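Local coordinates for cGAS/DncV-like nucleotidyltransferase in E. coli homolog (Rhodothermus marinus SG0.5JP17-172, PDB 6E0K), which makes the cyclic dinucleotide 3',3'-cUAMP from UTP and ATP, a second messenger that sets off abortive infection against bacteriophage, at residues R82-Y96 against V132-E146. Numbering follows the deposited sequence.
Sequences RFGFVKSDYTWNDFY and VCIQYRKYPPNRKSE
The indole of W92 meets strand 132-138 edge-on: the carbonyl oxygen of V132 and CA of C133 lie at its rim in the ring plane, while CG of Y96, one helical turn on, sits off-centre over one face. This is the nucleotidyltransferase fold, with the first turn of helix 92-107 packed on the long central strand of the mixed sheet. At the far end of the contact the F85 ring carries CB of F83 over the centre of one face and turns an edge to the hydroxyl of Y139, with CZ of F85 3.7 Å from OH of Y139. The F83 ring in turn has the carbonyl oxygen of K144 at its edge, 3.3 Å from CE1 of F83. CE2 of F83 approaches CE2 of Y139 at 3.7 Å, the rings inclined at 36°, neither stacked nor edge-to-face. Furthest out, the guanidinium groups of R82 and R143 stack nearly flat, centres 4.0 Å apart; two positive groups face one another here, and the salt bridge from NE of R82 to E78 probably offsets part of their repulsion.

Between these ends, NE and NH1 of R137 lie flat in one plane with their acceptors, OE1 of Q135 and OH of Y139, two bonds that fix the guanidinium's rotation and steady the hydroxyl facing F85. Helix 92-107 starts with a capping box: OG1 of T91 accepts from N of D94, and OD2 of D94 from N of T91. From that first turn, CE2 of F95 reaches CG1 of V132 on the strand (3.6 Å), and CD1 of I134 rests against CA of W92 (3.5 Å). Y96 and V132 also touch L119, a UTP-binding residue, linking this packing to the nucleotide site. With CG of W92 anti to its backbone N (chi1 175°), the indole extends to the strand and NE1 donates to O of V132 (3.0 Å), 48° out of the carbonyl plane rather than along a lone pair.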
ATOM      1  N   ARG A  82     -20.775 -12.484 -24.738  1.00 12.00           N
ATOM      2  CA  ARG A  82     -20.296 -13.864 -24.799  1.00 14.17           C
ATOM      3  C   ARG A  82     -20.268 -14.517 -23.421  1.00 12.33           C
ATOM      4  O   ARG A  82     -20.414 -15.738 -23.311  1.00 14.71           O
ATOM      5  CB  ARG A  82     -18.905 -13.907 -25.432  1.00 13.98           C
ATOM      6  CG  ARG A  82     -18.881 -13.483 -26.903  1.00 16.80           C
ATOM      7  CD  ARG A  82     -19.612 -14.486 -27.798  1.00 22.21           C
ATOM      8  NE  ARG A  82     -19.456 -14.147 -29.211  1.00 31.63           N
ATOM      9  CZ  ARG A  82     -19.911 -14.885 -30.221  1.00 31.22           C
ATOM     10  NH1 ARG A  82     -20.553 -16.024 -29.989  1.00 28.28           N
ATOM     11  NH2 ARG A  82     -19.713 -14.485 -31.470  1.00 33.07           N
ATOM     12  N   PHE A  83     -20.081 -13.726 -22.370  1.00 13.19           N
ATOM     13  CA  PHE A  83     -20.042 -14.235 -21.004  1.00 11.17           C
ATOM     14  C   PHE A  83     -21.410 -14.270 -20.339  1.00 12.57           C
ATOM     15  O   PHE A  83     -21.519 -14.753 -19.205  1.00 12.55           O
ATOM     16  CB  PHE A  83     -19.095 -13.383 -20.148  1.00 10.20           C
ATOM     17  CG  PHE A  83     -17.637 -13.593 -20.424  1.00 15.54           C
ATOM     18  CD1 PHE A  83     -17.133 -14.845 -20.731  1.00 19.23           C
ATOM     19  CD2 PHE A  83     -16.760 -12.526 -20.320  1.00 14.26           C
ATOM     20  CE1 PHE A  83     -15.775 -15.026 -20.958  1.00 23.14           C
ATOM     21  CE2 PHE A  83     -15.395 -12.688 -20.553  1.00 16.33           C
ATOM     22  CZ  PHE A  83     -14.900 -13.939 -20.865  1.00 18.31           C
ATOM     23  N   GLY A  84     -22.458 -13.765 -20.994  1.00 11.71           N
ATOM     24  CA  GLY A  84     -23.769 -13.764 -20.366  1.00 12.40           C
ATOM     25  C   GLY A  84     -23.946 -12.731 -19.270  1.00 11.01           C
ATOM     26  O   GLY A  84     -24.810 -12.896 -18.412  1.00 12.60           O
ATOM     27  N   PHE A  85     -23.183 -11.643 -19.309  1.00 11.39           N
ATOM     28  CA  PHE A  85     -23.246 -10.618 -18.279  1.00 10.55           C
ATOM     29  C   PHE A  85     -24.348  -9.608 -18.567  1.00 11.87           C
ATOM     30  O   PHE A  85     -24.663  -9.293 -19.725  1.00 13.25           O
ATOM     31  CB  PHE A  85     -21.902  -9.879 -18.165  1.00  9.46           C
ATOM     32  CG  PHE A  85     -20.765 -10.730 -17.661  1.00 11.62           C
ATOM     33  CD1 PHE A  85     -20.998 -11.931 -17.012  1.00 16.35           C
ATOM     34  CD2 PHE A  85     -19.442 -10.314 -17.835  1.00 12.34           C
ATOM     35  CE1 PHE A  85     -19.932 -12.706 -16.534  1.00 14.66           C
ATOM     36  CE2 PHE A  85     -18.376 -11.084 -17.365  1.00 14.55           C
ATOM     37  CZ  PHE A  85     -18.625 -12.281 -16.721  1.00 13.77           C
ATOM     38  N   VAL A  86     -24.931  -9.085 -17.488  1.00 11.89           N
ATOM     39  CA  VAL A  86     -25.932  -8.027 -17.560  1.00 12.01           C
ATOM     40  C   VAL A  86     -25.472  -6.873 -16.684  1.00 11.91           C
ATOM     41  O   VAL A  86     -24.581  -7.010 -15.847  1.00 15.43           O
ATOM     42  CB  VAL A  86     -27.335  -8.497 -17.125  1.00 13.90           C
ATOM     43  CG1 VAL A  86     -27.765  -9.721 -17.908  1.00 15.19           C
ATOM     44  CG2 VAL A  86     -27.360  -8.768 -15.604  1.00 16.06           C
ATOM     45  N   LYS A  87     -26.128  -5.729 -16.867  1.00 14.05           N
ATOM     46  CA  LYS A  87     -25.806  -4.533 -16.104  1.00 13.69           C
ATOM     47  C   LYS A  87     -26.319  -4.647 -14.670  1.00 15.11           C
ATOM     48  O   LYS A  87     -27.475  -5.016 -14.446  1.00 20.70           O
ATOM     49  CB  LYS A  87     -26.433  -3.317 -16.782  1.00 18.52           C
ATOM     50  CG  LYS A  87     -26.185  -1.999 -16.089  1.00 29.39           C
ATOM     51  CD  LYS A  87     -27.112  -0.947 -16.668  1.00 34.86           C
ATOM     52  CE  LYS A  87     -27.379   0.154 -15.662  1.00 42.42           C
ATOM     53  NZ  LYS A  87     -28.287   1.180 -16.227  1.00 46.78           N
ATOM     54  N   SER A  88     -25.474  -4.282 -13.710  1.00 16.81           N
ATOM     55  CA  SER A  88     -25.925  -4.093 -12.338  1.00 18.21           C
ATOM     56  C   SER A  88     -26.717  -2.805 -12.243  1.00 19.35           C
ATOM     57  O   SER A  88     -26.242  -1.751 -12.678  1.00 24.08           O
ATOM     58  CB  SER A  88     -24.737  -4.013 -11.383  1.00 18.89           C
ATOM     59  OG  SER A  88     -25.162  -3.584 -10.087  1.00 20.31           O
ATOM     60  N   ASP A  89     -27.908  -2.875 -11.651  1.00 17.70           N
ATOM     61  CA  ASP A  89     -28.642  -1.641 -11.417  1.00 16.86           C
ATOM     62  C   ASP A  89     -28.189  -0.944 -10.145  1.00 18.25           C
ATOM     63  O   ASP A  89     -28.578   0.202  -9.914  1.00 20.94           O
ATOM     64  CB  ASP A  89     -30.148  -1.909 -11.378  1.00 24.42           C
ATOM     65  CG  ASP A  89     -30.558  -2.863 -10.270  1.00 31.96           C
ATOM     66  OD1 ASP A  89     -29.699  -3.309  -9.480  1.00 40.47           O
ATOM     67  OD2 ASP A  89     -31.765  -3.175 -10.196  1.00 43.25           O
ATOM     68  N   TYR A  90     -27.348  -1.604  -9.357  1.00 14.42           N
ATOM     69  CA  TYR A  90     -26.794  -1.070  -8.126  1.00 14.90           C
ATOM     70  C   TYR A  90     -25.417  -0.513  -8.454  1.00 13.87           C
ATOM     71  O   TYR A  90     -24.542  -1.248  -8.933  1.00 16.65           O
ATOM     72  CB  TYR A  90     -26.718  -2.190  -7.094  1.00 14.79           C
ATOM     73  CG  TYR A  90     -26.331  -1.833  -5.681  1.00 15.46           C
ATOM     74  CD1 TYR A  90     -27.160  -1.073  -4.877  1.00 13.93           C
ATOM     75  CD2 TYR A  90     -25.157  -2.336  -5.135  1.00 19.32           C
ATOM     76  CE1 TYR A  90     -26.819  -0.811  -3.553  1.00 16.43           C
ATOM     77  CE2 TYR A  90     -24.806  -2.073  -3.834  1.00 19.40           C
ATOM     78  CZ  TYR A  90     -25.630  -1.314  -3.054  1.00 15.75           C
ATOM     79  OH  TYR A  90     -25.290  -1.061  -1.738  1.00 17.37           O
ATOM     80  N   THR A  91     -25.235   0.778  -8.230  1.00 13.13           N
ATOM     81  CA  THR A  91     -24.033   1.466  -8.681  1.00 12.87           C
ATOM     82  C   THR A  91     -23.032   1.639  -7.546  1.00 15.46           C
ATOM     83  O   THR A  91     -23.349   1.468  -6.372  1.00 14.37           O
ATOM     84  CB  THR A  91     -24.377   2.846  -9.231  1.00 13.82           C
ATOM     85  OG1 THR A  91     -24.904   3.646  -8.171  1.00 14.76           O
ATOM     86  CG2 THR A  91     -25.421   2.748 -10.348  1.00 14.30           C
ATOM     87  N   TRP A  92     -21.808   2.035  -7.919  1.00 13.58           N
ATOM     88  CA  TRP A  92     -20.838   2.407  -6.895  1.00 14.01           C
ATOM     89  C   TRP A  92     -21.386   3.535  -6.030  1.00 13.17           C
ATOM     90  O   TRP A  92     -21.219   3.532  -4.802  1.00 14.65           O
ATOM     91  CB  TRP A  92     -19.506   2.804  -7.551  1.00 15.91           C
ATOM     92  CG  TRP A  92     -18.499   3.320  -6.587  1.00 14.04           C
ATOM     93  CD1 TRP A  92     -17.562   2.589  -5.902  1.00 13.97           C
ATOM     94  CD2 TRP A  92     -18.337   4.674  -6.162  1.00 15.65           C
ATOM     95  NE1 TRP A  92     -16.823   3.411  -5.092  1.00 13.51           N
ATOM     96  CE2 TRP A  92     -17.280   4.696  -5.226  1.00 16.59           C
ATOM     97  CE3 TRP A  92     -18.982   5.873  -6.483  1.00 18.35           C
ATOM     98  CZ2 TRP A  92     -16.853   5.868  -4.612  1.00 19.45           C
ATOM     99  CZ3 TRP A  92     -18.554   7.036  -5.865  1.00 20.22           C
ATOM    100  CH2 TRP A  92     -17.501   7.026  -4.946  1.00 21.63           C
ATOM    101  N   ASN A  93     -22.070   4.494  -6.657  1.00 14.08           N
ATOM    102  CA  ASN A  93     -22.677   5.598  -5.928  1.00 14.88           C
ATOM    103  C   ASN A  93     -23.704   5.096  -4.907  1.00 16.68           C
ATOM    104  O   ASN A  93     -23.715   5.543  -3.750  1.00 16.21           O
ATOM    105  CB  ASN A  93     -23.299   6.553  -6.949  1.00 18.85           C
ATOM    106  CG  ASN A  93     -23.914   7.769  -6.325  1.00 25.06           C
ATOM    107  OD1 ASN A  93     -23.290   8.455  -5.519  1.00 31.52           O
ATOM    108  ND2 ASN A  93     -25.151   8.055  -6.702  1.00 25.95           N
ATOM    109  N   ASP A  94     -24.573   4.158  -5.319  1.00 15.02           N
ATOM    110  CA  ASP A  94     -25.533   3.556  -4.396  1.00 15.15           C
ATOM    111  C   ASP A  94     -24.821   2.859  -3.251  1.00 16.09           C
ATOM    112  O   ASP A  94     -25.213   2.983  -2.083  1.00 15.70           O
ATOM    113  CB  ASP A  94     -26.410   2.523  -5.121  1.00 15.17           C
ATOM    114  CG  ASP A  94     -27.374   3.123  -6.114  1.00 21.52           C
ATOM    115  OD1 ASP A  94     -27.921   4.232  -5.897  1.00 18.03           O
ATOM    116  OD2 ASP A  94     -27.614   2.424  -7.122  1.00 20.82           O
ATOM    117  N   PHE A  95     -23.809   2.061  -3.589  1.00 13.30           N
ATOM    118  CA  PHE A  95     -23.080   1.295  -2.589  1.00 13.26           C
ATOM    119  C   PHE A  95     -22.416   2.218  -1.581  1.00 16.27           C
ATOM    120  O   PHE A  95     -22.503   1.995  -0.371  1.00 14.51           O
ATOM    121  CB  PHE A  95     -22.047   0.416  -3.293  1.00 16.05           C
ATOM    122  CG  PHE A  95     -21.158  -0.341  -2.357  1.00 13.36           C
ATOM    123  CD1 PHE A  95     -21.700  -1.178  -1.406  1.00 15.46           C
ATOM    124  CD2 PHE A  95     -19.783  -0.240  -2.471  1.00 14.08           C
ATOM    125  CE1 PHE A  95     -20.876  -1.893  -0.553  1.00 13.57           C
ATOM    126  CE2 PHE A  95     -18.952  -0.954  -1.637  1.00 12.34           C
ATOM    127  CZ  PHE A  95     -19.523  -1.783  -0.683  1.00 12.44           C
ATOM    128  N   TYR A  96     -21.744   3.262  -2.074  1.00 14.92           N
ATOM    129  CA  TYR A  96     -21.120   4.252  -1.204  1.00 16.41           C
ATOM    130  C   TYR A  96     -22.129   4.813  -0.199  1.00 16.34           C
ATOM    131  O   TYR A  96     -21.851   4.897   1.006  1.00 14.97           O
ATOM    132  CB  TYR A  96     -20.521   5.359  -2.078  1.00 17.47           C
ATOM    133  CG  TYR A  96     -19.706   6.363  -1.340  1.00 23.76           C
ATOM    134  CD1 TYR A  96     -20.311   7.384  -0.609  1.00 36.07           C
ATOM    135  CD2 TYR A  96     -18.331   6.314  -1.382  1.00 24.15           C
ATOM    136  CE1 TYR A  96     -19.560   8.314   0.091  1.00 42.11           C
ATOM    137  CE2 TYR A  96     -17.586   7.240  -0.697  1.00 26.48           C
ATOM    138  CZ  TYR A  96     -18.208   8.246   0.048  1.00 38.00           C
ATOM    139  OH  TYR A  96     -17.441   9.175   0.743  1.00 48.51           O
ATOM    140  N   VAL A 132     -14.087   2.803  -0.170  1.00 13.45           N
ATOM    141  CA  VAL A 132     -15.309   2.139  -0.603  1.00 11.32           C
ATOM    142  C   VAL A 132     -15.156   1.829  -2.083  1.00 11.95           C
ATOM    143  O   VAL A 132     -14.939   2.738  -2.891  1.00 15.04           O
ATOM    144  CB  VAL A 132     -16.537   3.023  -0.350  1.00 16.84           C
ATOM    145  CG1 VAL A 132     -17.777   2.352  -0.897  1.00 22.29           C
ATOM    146  CG2 VAL A 132     -16.684   3.307   1.138  1.00 17.52           C
ATOM    147  N   CYS A 133     -15.240   0.551  -2.449  1.00 11.09           N
ATOM    148  CA  CYS A 133     -14.890   0.176  -3.817  1.00 12.23           C
ATOM    149  C   CYS A 133     -15.721  -1.015  -4.270  1.00 13.83           C
ATOM    150  O   CYS A 133     -16.367  -1.686  -3.472  1.00 12.07           O
ATOM    151  CB  CYS A 133     -13.401  -0.143  -3.938  1.00 11.86           C
ATOM    152  SG  CYS A 133     -12.817  -1.459  -2.842  1.00 13.14           S
ATOM    153  N   ILE A 134     -15.700  -1.262  -5.580  1.00 12.89           N
ATOM    154  CA  ILE A 134     -16.343  -2.426  -6.174  1.00 10.48           C
ATOM    155  C   ILE A 134     -15.265  -3.264  -6.849  1.00 13.56           C
ATOM    156  O   ILE A 134     -14.265  -2.740  -7.352  1.00 13.61           O
ATOM    157  CB  ILE A 134     -17.444  -2.009  -7.175  1.00 14.02           C
ATOM    158  CG1 ILE A 134     -18.586  -1.300  -6.445  1.00 20.51           C
ATOM    159  CG2 ILE A 134     -17.979  -3.218  -7.925  1.00 15.40           C
ATOM    160  CD1 ILE A 134     -19.709  -0.914  -7.364  1.00 22.75           C
ATOM    161  N   GLN A 135     -15.448  -4.577  -6.817  1.00 11.92           N
ATOM    162  CA  GLN A 135     -14.530  -5.484  -7.494  1.00 12.02           C
ATOM    163  C   GLN A 135     -14.328  -5.037  -8.939  1.00 14.39           C
ATOM    164  O   GLN A 135     -15.278  -4.649  -9.612  1.00 13.63           O
ATOM    165  CB  GLN A 135     -15.101  -6.902  -7.455  1.00 15.24           C
ATOM    166  CG  GLN A 135     -14.214  -7.964  -8.070  1.00 16.31           C
ATOM    167  CD  GLN A 135     -14.918  -9.309  -8.112  1.00 23.86           C
ATOM    168  OE1 GLN A 135     -15.139  -9.873  -9.180  1.00 23.29           O
ATOM    169  NE2 GLN A 135     -15.300  -9.815  -6.942  1.00 24.61           N
ATOM    170  N   TYR A 136     -13.078  -5.052  -9.390  1.00 13.54           N
ATOM    171  CA  TYR A 136     -12.725  -4.728 -10.767  1.00 13.15           C
ATOM    172  C   TYR A 136     -12.070  -5.953 -11.387  1.00 12.31           C
ATOM    173  O   TYR A 136     -11.185  -6.557 -10.777  1.00 14.79           O
ATOM    174  CB  TYR A 136     -11.766  -3.534 -10.826  1.00 12.58           C
ATOM    175  CG  TYR A 136     -11.425  -3.129 -12.242  1.00 13.27           C
ATOM    176  CD1 TYR A 136     -12.252  -2.273 -12.948  1.00 11.77           C
ATOM    177  CD2 TYR A 136     -10.283  -3.615 -12.873  1.00 16.73           C
ATOM    178  CE1 TYR A 136     -11.945  -1.887 -14.260  1.00 13.63           C
ATOM    179  CE2 TYR A 136      -9.974  -3.247 -14.165  1.00 15.81           C
ATOM    180  CZ  TYR A 136     -10.803  -2.385 -14.856  1.00 14.99           C
ATOM    181  OH  TYR A 136     -10.477  -2.023 -16.137  1.00 16.29           O
ATOM    182  N   ARG A 137     -12.521  -6.336 -12.576  1.00 12.47           N
ATOM    183  CA  ARG A 137     -11.942  -7.462 -13.297  1.00 12.54           C
ATOM    184  C   ARG A 137     -11.252  -6.946 -14.548  1.00 12.57           C
ATOM    185  O   ARG A 137     -11.903  -6.384 -15.437  1.00 12.75           O
ATOM    186  CB  ARG A 137     -13.020  -8.481 -13.678  1.00 13.34           C
ATOM    187  CG  ARG A 137     -13.688  -9.138 -12.476  1.00 16.20           C
ATOM    188  CD  ARG A 137     -14.603 -10.265 -12.944  1.00 19.46           C
ATOM    189  NE  ARG A 137     -15.372 -10.839 -11.843  1.00 20.10           N
ATOM    190  CZ  ARG A 137     -16.223 -11.849 -11.983  1.00 23.57           C
ATOM    191  NH1 ARG A 137     -16.417 -12.404 -13.175  1.00 19.86           N
ATOM    192  NH2 ARG A 137     -16.886 -12.305 -10.923  1.00 29.84           N
ATOM    193  N   LYS A 138      -9.943  -7.173 -14.634  1.00 12.90           N
ATOM    194  CA  LYS A 138      -9.173  -6.844 -15.820  1.00 13.46           C
ATOM    195  C   LYS A 138      -9.060  -8.108 -16.659  1.00 13.99           C
ATOM    196  O   LYS A 138      -8.351  -9.050 -16.286  1.00 15.33           O
ATOM    197  CB  LYS A 138      -7.799  -6.296 -15.443  1.00 14.42           C
ATOM    198  CG  LYS A 138      -6.964  -5.939 -16.663  1.00 15.25           C
ATOM    199  CD  LYS A 138      -5.711  -5.163 -16.272  1.00 20.25           C
ATOM    200  CE  LYS A 138      -4.844  -5.942 -15.297  1.00 22.04           C
ATOM    201  NZ  LYS A 138      -3.556  -5.213 -15.049  1.00 26.02           N
ATOM    202  N   TYR A 139      -9.789  -8.135 -17.783  1.00 14.30           N
ATOM    203  CA  TYR A 139      -9.841  -9.271 -18.681  1.00 14.88           C
ATOM    204  C   TYR A 139      -8.882  -9.080 -19.843  1.00 18.19           C
ATOM    205  O   TYR A 139      -8.624  -7.948 -20.268  1.00 20.67           O
ATOM    206  CB  TYR A 139     -11.249  -9.455 -19.251  1.00 14.89           C
ATOM    207  CG  TYR A 139     -12.252 -10.107 -18.323  1.00 14.42           C
ATOM    208  CD1 TYR A 139     -13.016  -9.346 -17.442  1.00 13.78           C
ATOM    209  CD2 TYR A 139     -12.482 -11.477 -18.381  1.00 14.71           C
ATOM    210  CE1 TYR A 139     -13.962  -9.945 -16.618  1.00 14.42           C
ATOM    211  CE2 TYR A 139     -13.414 -12.084 -17.547  1.00 15.68           C
ATOM    212  CZ  TYR A 139     -14.159 -11.306 -16.686  1.00 15.61           C
ATOM    213  OH  TYR A 139     -15.093 -11.911 -15.874  1.00 20.02           O
ATOM    214  N   PRO A 140      -8.397 -10.185 -20.394  1.00 17.02           N
ATOM    215  CA  PRO A 140      -7.554 -10.127 -21.586  1.00 20.86           C
ATOM    216  C   PRO A 140      -8.375  -9.867 -22.837  1.00 18.24           C
ATOM    217  O   PRO A 140      -9.604 -10.043 -22.838  1.00 22.24           O
ATOM    218  CB  PRO A 140      -6.924 -11.526 -21.625  1.00 24.07           C
ATOM    219  CG  PRO A 140      -7.936 -12.389 -20.985  1.00 21.96           C
ATOM    220  CD  PRO A 140      -8.522 -11.558 -19.880  1.00 16.87           C
ATOM    221  N   PRO A 141      -7.723  -9.468 -23.924  1.00 23.46           N
ATOM    222  CA  PRO A 141      -8.435  -9.210 -25.185  1.00 22.46           C
ATOM    223  C   PRO A 141      -9.033 -10.465 -25.806  1.00 24.66           C
ATOM    224  O   PRO A 141      -8.635 -11.596 -25.517  1.00 24.00           O
ATOM    225  CB  PRO A 141      -7.343  -8.635 -26.096  1.00 20.66           C
ATOM    226  CG  PRO A 141      -6.332  -8.054 -25.151  1.00 20.77           C
ATOM    227  CD  PRO A 141      -6.365  -8.893 -23.904  1.00 25.01           C
ATOM    228  N   ASN A 142      -9.987 -10.231 -26.716  1.00 24.34           N
ATOM    229  CA  ASN A 142     -10.597 -11.268 -27.545  1.00 26.41           C
ATOM    230  C   ASN A 142     -11.423 -12.252 -26.721  1.00 26.94           C
ATOM    231  O   ASN A 142     -11.858 -11.926 -25.615  1.00 27.30           O
ATOM    232  CB  ASN A 142      -9.519 -11.997 -28.348  1.00 30.74           C
ATOM    233  CG  ASN A 142      -8.767 -11.064 -29.274  1.00 36.50           C
ATOM    234  OD1 ASN A 142      -9.369 -10.403 -30.122  1.00 35.51           O
ATOM    235  ND2 ASN A 142      -7.452 -10.982 -29.100  1.00 34.21           N
ATOM    236  N   ARG A 143     -11.645 -13.454 -27.254  1.00 30.26           N
ATOM    237  CA  ARG A 143     -12.553 -14.433 -26.662  1.00 27.38           C
ATOM    238  C   ARG A 143     -11.743 -15.415 -25.816  1.00 26.41           C
ATOM    239  O   ARG A 143     -11.046 -16.280 -26.358  1.00 30.00           O
ATOM    240  CB  ARG A 143     -13.331 -15.151 -27.764  1.00 32.16           C
ATOM    241  CG  ARG A 143     -14.627 -15.821 -27.330  1.00 34.67           C
ATOM    242  CD  ARG A 143     -15.477 -16.177 -28.553  1.00 42.66           C
ATOM    243  NE  ARG A 143     -16.459 -17.216 -28.262  1.00 48.60           N
ATOM    244  CZ  ARG A 143     -17.304 -17.722 -29.156  1.00 50.67           C
ATOM    245  NH1 ARG A 143     -17.293 -17.285 -30.410  1.00 53.57           N
ATOM    246  NH2 ARG A 143     -18.159 -18.671 -28.798  1.00 51.27           N
ATOM    247  N   LYS A 144     -11.838 -15.280 -24.491  1.00 26.31           N
ATOM    248  CA  LYS A 144     -11.118 -16.109 -23.534  1.00 27.87           C
ATOM    249  C   LYS A 144     -12.104 -16.661 -22.506  1.00 33.15           C
ATOM    250  O   LYS A 144     -13.312 -16.422 -22.584  1.00 32.72           O
ATOM    251  CB  LYS A 144      -9.998 -15.315 -22.847  1.00 25.61           C
ATOM    252  CG  LYS A 144      -8.895 -14.842 -23.786  1.00 27.28           C
ATOM    253  CD  LYS A 144      -8.068 -16.020 -24.275  1.00 31.85           C
ATOM    254  CE  LYS A 144      -6.893 -15.565 -25.120  1.00 38.61           C
ATOM    255  NZ  LYS A 144      -6.102 -16.730 -25.620  1.00 34.07           N
ATOM    256  N   SER A 145     -11.579 -17.402 -21.529  1.00 30.57           N
ATOM    257  CA  SER A 145     -12.416 -18.039 -20.518  1.00 29.61           C
ATOM    258  C   SER A 145     -12.934 -17.018 -19.508  1.00 33.25           C
ATOM    259  O   SER A 145     -12.284 -16.012 -19.220  1.00 30.51           O
ATOM    260  CB  SER A 145     -11.628 -19.125 -19.784  1.00 33.67           C
ATOM    261  OG  SER A 145     -10.823 -19.865 -20.684  1.00 46.17           O
ATOM    262  N   GLU A 146     -14.115 -17.297 -18.943  1.00 36.16           N
ATOM    263  CA  GLU A 146     -14.715 -16.350 -18.006  1.00 37.06           C
ATOM    264  C   GLU A 146     -13.961 -16.272 -16.681  1.00 33.51           C
ATOM    265  O   GLU A 146     -14.146 -15.300 -15.937  1.00 32.33           O
ATOM    266  CB  GLU A 146     -16.185 -16.697 -17.753  1.00 47.34           C
ATOM    267  CG  GLU A 146     -16.419 -17.932 -16.900  1.00 56.35           C
ATOM    268  CD  GLU A 146     -17.836 -17.992 -16.340  1.00 63.48           C
ATOM    269  OE1 GLU A 146     -18.520 -16.941 -16.324  1.00 61.29           O
ATOM    270  OE2 GLU A 146     -18.263 -19.089 -15.916  1.00 64.80           O
TER